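PDB 4X1O: 16S rRNA (adenine(1408)-N(1))-methyltransferase from Catenulispora acidiphila, which probably methylates N1 of adenine 1408 in 16S ribosomal RNA with S-adenosyl-L-methionine as methyl donor, a modification linked to aminoglycoside resistance. Local coordinates for residues Thr85-Arg90 with Ser218-Arg223; Lys30-Leu35 with Pro79-Met84. All coordinates share one frame; numbering follows the deposited sequence.

The two contacts meet where strand 72-78 hands over to helix 85-91. In contact 2 the 3-10 segment 81-84, just ahead of that helix, packs through W81 on the N-terminal hairpin strand 31-33; in contact 1 the helix that follows directly receives W220 from the loop between strands 200-212 and 229-239. Their centres lie 14 Å apart, and they touch where V89 CG2 comes within 3.8 Å of K30 NZ. Both include residues of the cosubstrate site, which is empty here: R83, two residues after W81, binds S-adenosyl-L-methionine, and S218, two residues before W220, binds S-adenosyl-L-homocysteine. The side chain of T87 is about 8 Å from those of T61 and R83.

Contact 1 (Thr85-Arg90 with Ser218-Arg223); sequences TETAVR and SSWARR
The indole of W220 packs one face against the side chains of E86 and R90, while T87 meets its edge. The guanidinium of R90 stacks flat over the six-membered ring, centres 4.0 Å apart and planes at 17°, a cation-pi arrangement in which CZ stands over the face. The chain bends at chi3, and its CD also lies over this ring in a CH-pi contact, 3.4 Å from W220 CH2. E86 covers the pyrrole end: its CG, anti to the backbone N (chi1 177°), makes a CH-pi contact 4.0 Å from the five-membered ring centroid, and its carboxylate runs nearly parallel to the indole, with CD 3.6 Å from W220 CG. At the edge, W220 NE1 donates a 2.7 Å hydrogen bond to T87 OG1, close to the indole plane and fairly straight at 164°. T87 OG1 also bonds to the carbonyl of D58. Together, the bond and the stacking fix the ring's rotation. The contact thus ties the loop carrying S218, an S-adenosyl-L-homocysteine-binding residue, to helix 85-91. An ST turn shapes this loop, S219 OG accepting from A221 N. D58 OD2 accepts a hydrogen bond from W220 N, R60 of helix 60-68 also touches the tryptophan, and T87 of helix 85-91 packs on L103 and L105 of edge strand 103-107.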
ATOM      1  N   THR A  85     -12.413   8.051  -5.823  1.00 35.78           N
ATOM      2  CA  THR A  85     -13.410   8.061  -6.893  1.00 37.77           C
ATOM      3  C   THR A  85     -12.915   8.669  -8.200  1.00 34.35           C
ATOM      4  O   THR A  85     -13.239   8.154  -9.267  1.00 33.57           O
ATOM      5  CB  THR A  85     -14.695   8.799  -6.466  1.00 41.83           C
ATOM      6  OG1 THR A  85     -14.370  10.103  -5.970  1.00 44.72           O
ATOM      7  CG2 THR A  85     -15.410   8.011  -5.386  1.00 39.78           C
ATOM      8  N   GLU A  86     -12.141   9.748  -8.123  1.00 32.28           N
ATOM      9  CA  GLU A  86     -11.564  10.358  -9.322  1.00 35.41           C
ATOM     10  C   GLU A  86     -10.669   9.380 -10.080  1.00 30.58           C
ATOM     11  O   GLU A  86     -10.701   9.310 -11.307  1.00 29.73           O
ATOM     12  CB  GLU A  86     -10.767  11.609  -8.957  1.00 40.05           C
ATOM     13  CG  GLU A  86     -10.071  12.260 -10.135  1.00 50.36           C
ATOM     14  CD  GLU A  86      -9.548  13.646  -9.806  1.00 60.65           C
ATOM     15  OE1 GLU A  86      -9.873  14.168  -8.721  1.00 64.24           O
ATOM     16  OE2 GLU A  86      -8.806  14.214 -10.636  1.00 64.69           O
ATOM     17  N   THR A  87      -9.864   8.628  -9.340  1.00 26.13           N
ATOM     18  CA  THR A  87      -9.032   7.610  -9.954  1.00 23.64           C
ATOM     19  C   THR A  87      -9.907   6.550 -10.607  1.00 26.43           C
ATOM     20  O   THR A  87      -9.646   6.117 -11.721  1.00 23.63           O
ATOM     21  CB  THR A  87      -8.095   6.944  -8.921  1.00 23.21           C
ATOM     22  OG1 THR A  87      -7.104   7.890  -8.517  1.00 28.36           O
ATOM     23  CG2 THR A  87      -7.400   5.732  -9.535  1.00 23.57           C
ATOM     24  N   ALA A  88     -10.947   6.130  -9.902  1.00 24.11           N
ATOM     25  CA  ALA A  88     -11.822   5.084 -10.415  1.00 26.57           C
ATOM     26  C   ALA A  88     -12.543   5.531 -11.686  1.00 28.47           C
ATOM     27  O   ALA A  88     -12.695   4.739 -12.621  1.00 25.72           O
ATOM     28  CB  ALA A  88     -12.832   4.668  -9.354  1.00 28.08           C
ATOM     29  N   VAL A  89     -12.970   6.789 -11.721  1.00 25.66           N
ATOM     30  CA  VAL A  89     -13.648   7.332 -12.907  1.00 27.70           C
ATOM     31  C   VAL A  89     -12.699   7.328 -14.110  1.00 26.17           C
ATOM     32  O   VAL A  89     -13.070   6.915 -15.216  1.00 26.48           O
ATOM     33  CB  VAL A  89     -14.180   8.761 -12.656  1.00 31.15           C
ATOM     34  CG1 VAL A  89     -14.599   9.423 -13.960  1.00 33.37           C
ATOM     35  CG2 VAL A  89     -15.356   8.736 -11.680  1.00 33.18           C
ATOM     36  N   ARG A  90     -11.462   7.756 -13.875  1.00 26.48           N
ATOM     37  CA  ARG A  90     -10.446   7.785 -14.922  1.00 26.54           C
ATOM     38  C   ARG A  90     -10.101   6.378 -15.395  1.00 26.81           C
ATOM     39  O   ARG A  90      -9.925   6.142 -16.593  1.00 26.84           O
ATOM     40  CB  ARG A  90      -9.196   8.514 -14.420  1.00 29.81           C
ATOM     41  CG  ARG A  90      -9.419  10.021 -14.252  1.00 42.19           C
ATOM     42  CD  ARG A  90      -8.143  10.713 -13.807  1.00 43.58           C
ATOM     43  NE  ARG A  90      -7.937  12.009 -14.455  1.00 44.81           N
ATOM     44  CZ  ARG A  90      -7.974  13.175 -13.825  1.00 54.44           C
ATOM     45  NH1 ARG A  90      -8.217  13.216 -12.528  1.00 62.70           N
ATOM     46  NH2 ARG A  90      -7.763  14.302 -14.489  1.00 56.34           N
ATOM     47  N   SER A 218       1.667  10.179  -5.318  1.00 30.92           N
ATOM     48  CA  SER A 218       1.045  10.985  -6.368  1.00 29.12           C
ATOM     49  C   SER A 218      -0.338  11.440  -5.925  1.00 32.59           C
ATOM     50  O   SER A 218      -1.019  10.760  -5.161  1.00 36.58           O
ATOM     51  CB  SER A 218       0.939  10.196  -7.678  1.00 31.99           C
ATOM     52  OG  SER A 218       2.216   9.828  -8.168  1.00 46.99           O
ATOM     53  N   SER A 219      -0.759  12.593  -6.422  1.00 36.29           N
ATOM     54  CA  SER A 219      -2.081  13.107  -6.124  1.00 38.70           C
ATOM     55  C   SER A 219      -2.621  13.867  -7.319  1.00 36.00           C
ATOM     56  O   SER A 219      -1.857  14.459  -8.076  1.00 43.92           O
ATOM     57  CB  SER A 219      -2.048  14.016  -4.892  1.00 42.15           C
ATOM     58  OG  SER A 219      -3.332  14.563  -4.645  1.00 51.57           O
ATOM     59  N   TRP A 220      -3.938  13.848  -7.481  1.00 35.11           N
ATOM     60  CA  TRP A 220      -4.601  14.590  -8.546  1.00 43.27           C
ATOM     61  C   TRP A 220      -4.569  16.083  -8.242  1.00 45.74           C
ATOM     62  O   TRP A 220      -4.795  16.907  -9.122  1.00 45.42           O
ATOM     63  CB  TRP A 220      -6.048  14.109  -8.733  1.00 44.19           C
ATOM     64  CG  TRP A 220      -6.154  12.684  -9.206  1.00 40.81           C
ATOM     65  CD1 TRP A 220      -6.716  11.634  -8.534  1.00 39.47           C
ATOM     66  CD2 TRP A 220      -5.668  12.152 -10.443  1.00 39.02           C
ATOM     67  NE1 TRP A 220      -6.622  10.483  -9.284  1.00 33.17           N
ATOM     68  CE2 TRP A 220      -5.971  10.769 -10.454  1.00 36.07           C
ATOM     69  CE3 TRP A 220      -5.000  12.704 -11.540  1.00 39.55           C
ATOM     70  CZ2 TRP A 220      -5.637   9.939 -11.521  1.00 34.49           C
ATOM     71  CZ3 TRP A 220      -4.665  11.870 -12.601  1.00 38.30           C
ATOM     72  CH2 TRP A 220      -4.983  10.506 -12.580  1.00 36.06           C
ATOM     73  N   ALA A 221      -4.261  16.419  -6.994  1.00 52.04           N
ATOM     74  CA  ALA A 221      -4.161  17.811  -6.577  1.00 59.27           C
ATOM     75  C   ALA A 221      -2.814  18.412  -6.967  1.00 59.60           C
ATOM     76  O   ALA A 221      -2.694  19.624  -7.157  1.00 65.86           O
ATOM     77  CB  ALA A 221      -4.374  17.930  -5.080  1.00 59.13           C
ATOM     78  N   ARG A 222      -1.800  17.561  -7.083  1.00 52.41           N
ATOM     79  CA  ARG A 222      -0.457  18.029  -7.402  1.00 51.27           C
ATOM     80  C   ARG A 222      -0.008  17.586  -8.789  1.00 47.61           C
ATOM     81  O   ARG A 222      -0.030  16.400  -9.124  1.00 41.89           O
ATOM     82  CB  ARG A 222       0.550  17.544  -6.356  1.00 51.37           C
ATOM     83  CG  ARG A 222       1.956  18.095  -6.568  1.00 56.82           C
ATOM     84  CD  ARG A 222       2.903  17.744  -5.426  1.00 56.28           C
ATOM     85  NE  ARG A 222       3.358  16.358  -5.489  1.00 61.33           N
ATOM     86  CZ  ARG A 222       2.876  15.373  -4.737  1.00 59.81           C
ATOM     87  NH1 ARG A 222       1.921  15.618  -3.851  1.00 59.45           N
ATOM     88  NH2 ARG A 222       3.355  14.143  -4.869  1.00 60.34           N
ATOM     89  N   ARG A 223       0.395  18.558  -9.594  1.00 50.82           N
ATOM     90  CA  ARG A 223       1.036  18.293 -10.874  1.00 47.61           C
ATOM     91  C   ARG A 223       2.257  17.392 -10.678  1.00 46.42           C
ATOM     92  O   ARG A 223       3.004  17.565  -9.720  1.00 49.61           O
ATOM     93  CB  ARG A 223       1.454  19.612 -11.524  1.00 55.34           C
ATOM     94  CG  ARG A 223       2.045  19.489 -12.914  1.00 71.89           C
ATOM     95  CD  ARG A 223       1.107  20.090 -13.945  1.00 86.05           C
ATOM     96  NE  ARG A 223       1.038  19.292 -15.164  1.00 96.82           N
ATOM     97  CZ  ARG A 223       0.040  19.358 -16.038  1.00103.34           C
ATOM     98  NH1 ARG A 223      -0.972  20.189 -15.824  1.00108.20           N
ATOM     99  NH2 ARG A 223       0.052  18.596 -17.124  1.00103.17           N
TER

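Contact 2 (Lys30-Leu35 with Pro79-Met84); sequences KKLTDL and PAWQRM
L32 lays its CD1 methyl over the indole of W81, and this is where the contact is tight. The methyl stands above the five-membered ring, 3.6 Å from its centroid and only 10° off the normal, a well-centred CH-pi contact. CG follows over the ring fusion, 3.8 Å from W81 CD2, whereas the other methyl, CD2, is more distant at 4.1 Å from W81 CD2. The leucine therefore meets the ring mainly through one branch. W81 reaches this position with CG between its backbone N and carbonyl carbon (chi1 61°), which places the indole between the 3-10 segment and strand 31-33. Against the opposite face, toward the rim, lies the amide carbon CD of Q82, 3.4 Å above the ring plane, so the indole is layered between an aliphatic group and an amide.

The rest is looser and lies at the surface. The K30 carbonyl oxygen approaches the benzene edge of the indole in its plane, 3.7 Å from W81 CZ3, but no hydrogen bond crosses between the segments. The K30 side chain starts away from W81, and K30 and Q82 are both exposed. The segments are held together by the CH-pi and apolar contact of L32 with W81.

The 3-10 segment has its own backbone support: M84 N bonds to W81 O at 2.9 Å, and A80 centres an inverse gamma turn just before it. This is the passage out of strand 72-78, whose D78 binds the cosubstrate and accepts from A80 N through OD1. Strand 31-33 pairs antiparallel with 26-28; L32 and W81 both touch L27 of that partner and S107 of strand 103-107, joining the N-terminal hairpin to the edge of the central sheet.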
ATOM      1  N   LYS A  30     -17.942   6.105  -9.685  1.00 39.81           N
ATOM      2  CA  LYS A  30     -18.235   6.795  -8.437  1.00 44.11           C
ATOM      3  C   LYS A  30     -18.965   5.904  -7.430  1.00 45.02           C
ATOM      4  O   LYS A  30     -19.221   6.315  -6.299  1.00 48.42           O
ATOM      5  CB  LYS A  30     -19.051   8.064  -8.716  1.00 50.81           C
ATOM      6  CG  LYS A  30     -18.190   9.236  -9.174  1.00 57.01           C
ATOM      7  CD  LYS A  30     -18.991  10.310  -9.879  1.00 63.61           C
ATOM      8  CE  LYS A  30     -19.743   9.740 -11.063  1.00 71.27           C
ATOM      9  NZ  LYS A  30     -18.920   9.809 -12.303  1.00 71.87           N
ATOM     10  N   LYS A  31     -19.277   4.679  -7.837  1.00 38.95           N
ATOM     11  CA  LYS A  31     -20.096   3.788  -7.020  1.00 43.95           C
ATOM     12  C   LYS A  31     -19.332   2.561  -6.531  1.00 38.36           C
ATOM     13  O   LYS A  31     -18.360   2.137  -7.148  1.00 38.99           O
ATOM     14  CB  LYS A  31     -21.332   3.334  -7.809  1.00 55.19           C
ATOM     15  CG  LYS A  31     -21.711   4.241  -8.966  1.00 67.62           C
ATOM     16  CD  LYS A  31     -22.402   3.479 -10.095  1.00 77.20           C
ATOM     17  CE  LYS A  31     -21.474   2.481 -10.787  1.00 75.14           C
ATOM     18  NZ  LYS A  31     -20.334   3.158 -11.465  1.00 69.55           N
ATOM     19  N   LEU A  32     -19.770   2.011  -5.403  1.00 38.66           N
ATOM     20  CA  LEU A  32     -19.267   0.726  -4.932  1.00 34.89           C
ATOM     21  C   LEU A  32     -20.077  -0.406  -5.549  1.00 43.75           C
ATOM     22  O   LEU A  32     -21.277  -0.263  -5.780  1.00 43.83           O
ATOM     23  CB  LEU A  32     -19.318   0.646  -3.405  1.00 42.18           C
ATOM     24  CG  LEU A  32     -18.147   1.286  -2.658  1.00 45.74           C
ATOM     25  CD1 LEU A  32     -18.278   1.055  -1.160  1.00 51.86           C
ATOM     26  CD2 LEU A  32     -16.827   0.741  -3.167  1.00 38.08           C
ATOM     27  N   THR A  33     -19.422  -1.525  -5.835  1.00 39.91           N
ATOM     28  CA  THR A  33     -20.103  -2.673  -6.412  1.00 40.84           C
ATOM     29  C   THR A  33     -19.495  -3.973  -5.918  1.00 41.92           C
ATOM     30  O   THR A  33     -18.360  -4.000  -5.429  1.00 37.75           O
ATOM     31  CB  THR A  33     -20.063  -2.651  -7.956  1.00 50.89           C
ATOM     32  OG1 THR A  33     -20.648  -3.855  -8.470  1.00 63.32           O
ATOM     33  CG2 THR A  33     -18.635  -2.550  -8.456  1.00 38.49           C
ATOM     34  N   ASP A  34     -20.253  -5.052  -6.055  1.00 40.24           N
ATOM     35  CA  ASP A  34     -19.796  -6.367  -5.645  1.00 47.31           C
ATOM     36  C   ASP A  34     -18.792  -6.926  -6.639  1.00 54.00           C
ATOM     37  O   ASP A  34     -19.087  -7.061  -7.829  1.00 53.25           O
ATOM     38  CB  ASP A  34     -20.980  -7.321  -5.496  1.00 52.12           C
ATOM     39  CG  ASP A  34     -21.910  -6.916  -4.373  1.00 62.20           C
ATOM     40  OD1 ASP A  34     -21.406  -6.438  -3.336  1.00 68.08           O
ATOM     41  OD2 ASP A  34     -23.139  -7.063  -4.530  1.00 61.93           O
ATOM     42  N   LEU A  35     -17.605  -7.249  -6.147  1.00 56.14           N
ATOM     43  CA  LEU A  35     -16.585  -7.850  -6.990  1.00 60.55           C
ATOM     44  C   LEU A  35     -17.033  -9.224  -7.471  1.00 55.13           C
ATOM     45  O   LEU A  35     -17.325 -10.104  -6.663  1.00 60.44           O
ATOM     46  CB  LEU A  35     -15.259  -7.962  -6.241  1.00 63.77           C
ATOM     47  CG  LEU A  35     -14.162  -8.741  -6.967  1.00 66.31           C
ATOM     48  CD1 LEU A  35     -13.891  -8.142  -8.343  1.00 66.13           C
ATOM     49  CD2 LEU A  35     -12.895  -8.769  -6.130  1.00 64.62           C
ATOM     50  N   PRO A  79      -9.860   1.865   3.192  1.00 25.63           N
ATOM     51  CA  PRO A  79     -11.249   1.936   3.664  1.00 33.66           C
ATOM     52  C   PRO A  79     -11.944   3.244   3.291  1.00 37.71           C
ATOM     53  O   PRO A  79     -13.168   3.291   3.313  1.00 39.59           O
ATOM     54  CB  PRO A  79     -11.104   1.803   5.175  1.00 35.98           C
ATOM     55  CG  PRO A  79      -9.750   2.327   5.460  1.00 37.76           C
ATOM     56  CD  PRO A  79      -8.899   1.930   4.308  1.00 28.02           C
ATOM     57  N   ALA A  80     -11.179   4.276   2.948  1.00 38.92           N
ATOM     58  CA  ALA A  80     -11.760   5.574   2.618  1.00 40.50           C
ATOM     59  C   ALA A  80     -11.997   5.655   1.122  1.00 34.16           C
ATOM     60  O   ALA A  80     -11.311   6.396   0.411  1.00 40.33           O
ATOM     61  CB  ALA A  80     -10.859   6.699   3.083  1.00 42.76           C
ATOM     62  N   TRP A  81     -12.967   4.881   0.648  1.00 32.43           N
ATOM     63  CA  TRP A  81     -13.124   4.651  -0.781  1.00 34.02           C
ATOM     64  C   TRP A  81     -13.513   5.913  -1.552  1.00 34.93           C
ATOM     65  O   TRP A  81     -13.139   6.057  -2.722  1.00 38.52           O
ATOM     66  CB  TRP A  81     -14.146   3.538  -1.034  1.00 36.99           C
ATOM     67  CG  TRP A  81     -15.528   3.827  -0.529  1.00 39.63           C
ATOM     68  CD1 TRP A  81     -16.019   3.563   0.716  1.00 42.93           C
ATOM     69  CD2 TRP A  81     -16.605   4.413  -1.272  1.00 44.47           C
ATOM     70  NE1 TRP A  81     -17.335   3.962   0.799  1.00 51.69           N
ATOM     71  CE2 TRP A  81     -17.718   4.485  -0.409  1.00 49.67           C
ATOM     72  CE3 TRP A  81     -16.737   4.886  -2.584  1.00 44.99           C
ATOM     73  CZ2 TRP A  81     -18.941   5.013  -0.813  1.00 54.34           C
ATOM     74  CZ3 TRP A  81     -17.953   5.410  -2.982  1.00 48.45           C
ATOM     75  CH2 TRP A  81     -19.038   5.469  -2.099  1.00 55.29           C
ATOM     76  N   GLN A  82     -14.223   6.836  -0.903  1.00 34.18           N
ATOM     77  CA  GLN A  82     -14.687   8.046  -1.587  1.00 42.51           C
ATOM     78  C   GLN A  82     -13.527   8.889  -2.105  1.00 46.26           C
ATOM     79  O   GLN A  82     -13.668   9.618  -3.089  1.00 44.41           O
ATOM     80  CB  GLN A  82     -15.566   8.906  -0.672  1.00 48.98           C
ATOM     81  CG  GLN A  82     -16.892   8.290  -0.252  1.00 53.69           C
ATOM     82  CD  GLN A  82     -16.783   7.442   1.006  1.00 63.15           C
ATOM     83  OE1 GLN A  82     -15.687   7.207   1.529  1.00 53.73           O
ATOM     84  NE2 GLN A  82     -17.929   6.997   1.514  1.00 71.25           N
ATOM     85  N   ARG A  83     -12.384   8.785  -1.436  1.00 38.69           N
ATOM     86  CA  ARG A  83     -11.197   9.524  -1.833  1.00 34.41           C
ATOM     87  C   ARG A  83     -10.641   9.034  -3.168  1.00 30.17           C
ATOM     88  O   ARG A  83      -9.898   9.741  -3.847  1.00 37.51           O
ATOM     89  CB  ARG A  83     -10.116   9.412  -0.752  1.00 33.02           C
ATOM     90  CG  ARG A  83     -10.436  10.206   0.512  1.00 48.30           C
ATOM     91  CD  ARG A  83      -9.497   9.853   1.660  1.00 63.11           C
ATOM     92  NE  ARG A  83      -8.164  10.427   1.497  1.00 72.70           N
ATOM     93  CZ  ARG A  83      -7.034   9.786   1.780  1.00 76.52           C
ATOM     94  NH1 ARG A  83      -7.073   8.542   2.239  1.00 78.75           N
ATOM     95  NH2 ARG A  83      -5.865  10.386   1.601  1.00 78.07           N
ATOM     96  N   MET A  84     -10.982   7.805  -3.526  1.00 31.55           N
ATOM     97  CA  MET A  84     -10.411   7.182  -4.708  1.00 27.77           C
ATOM     98  C   MET A  84     -11.283   7.353  -5.950  1.00 29.44           C
ATOM     99  O   MET A  84     -10.926   6.856  -7.010  1.00 31.16           O
ATOM    100  CB  MET A  84     -10.178   5.691  -4.466  1.00 27.43           C
ATOM    101  CG  MET A  84      -9.160   5.378  -3.373  1.00 28.27           C
ATOM    102  SD  MET A  84      -8.853   3.597  -3.261  1.00 37.79           S
ATOM    103  CE  MET A  84     -10.396   3.024  -2.553  1.00 40.15           C
TER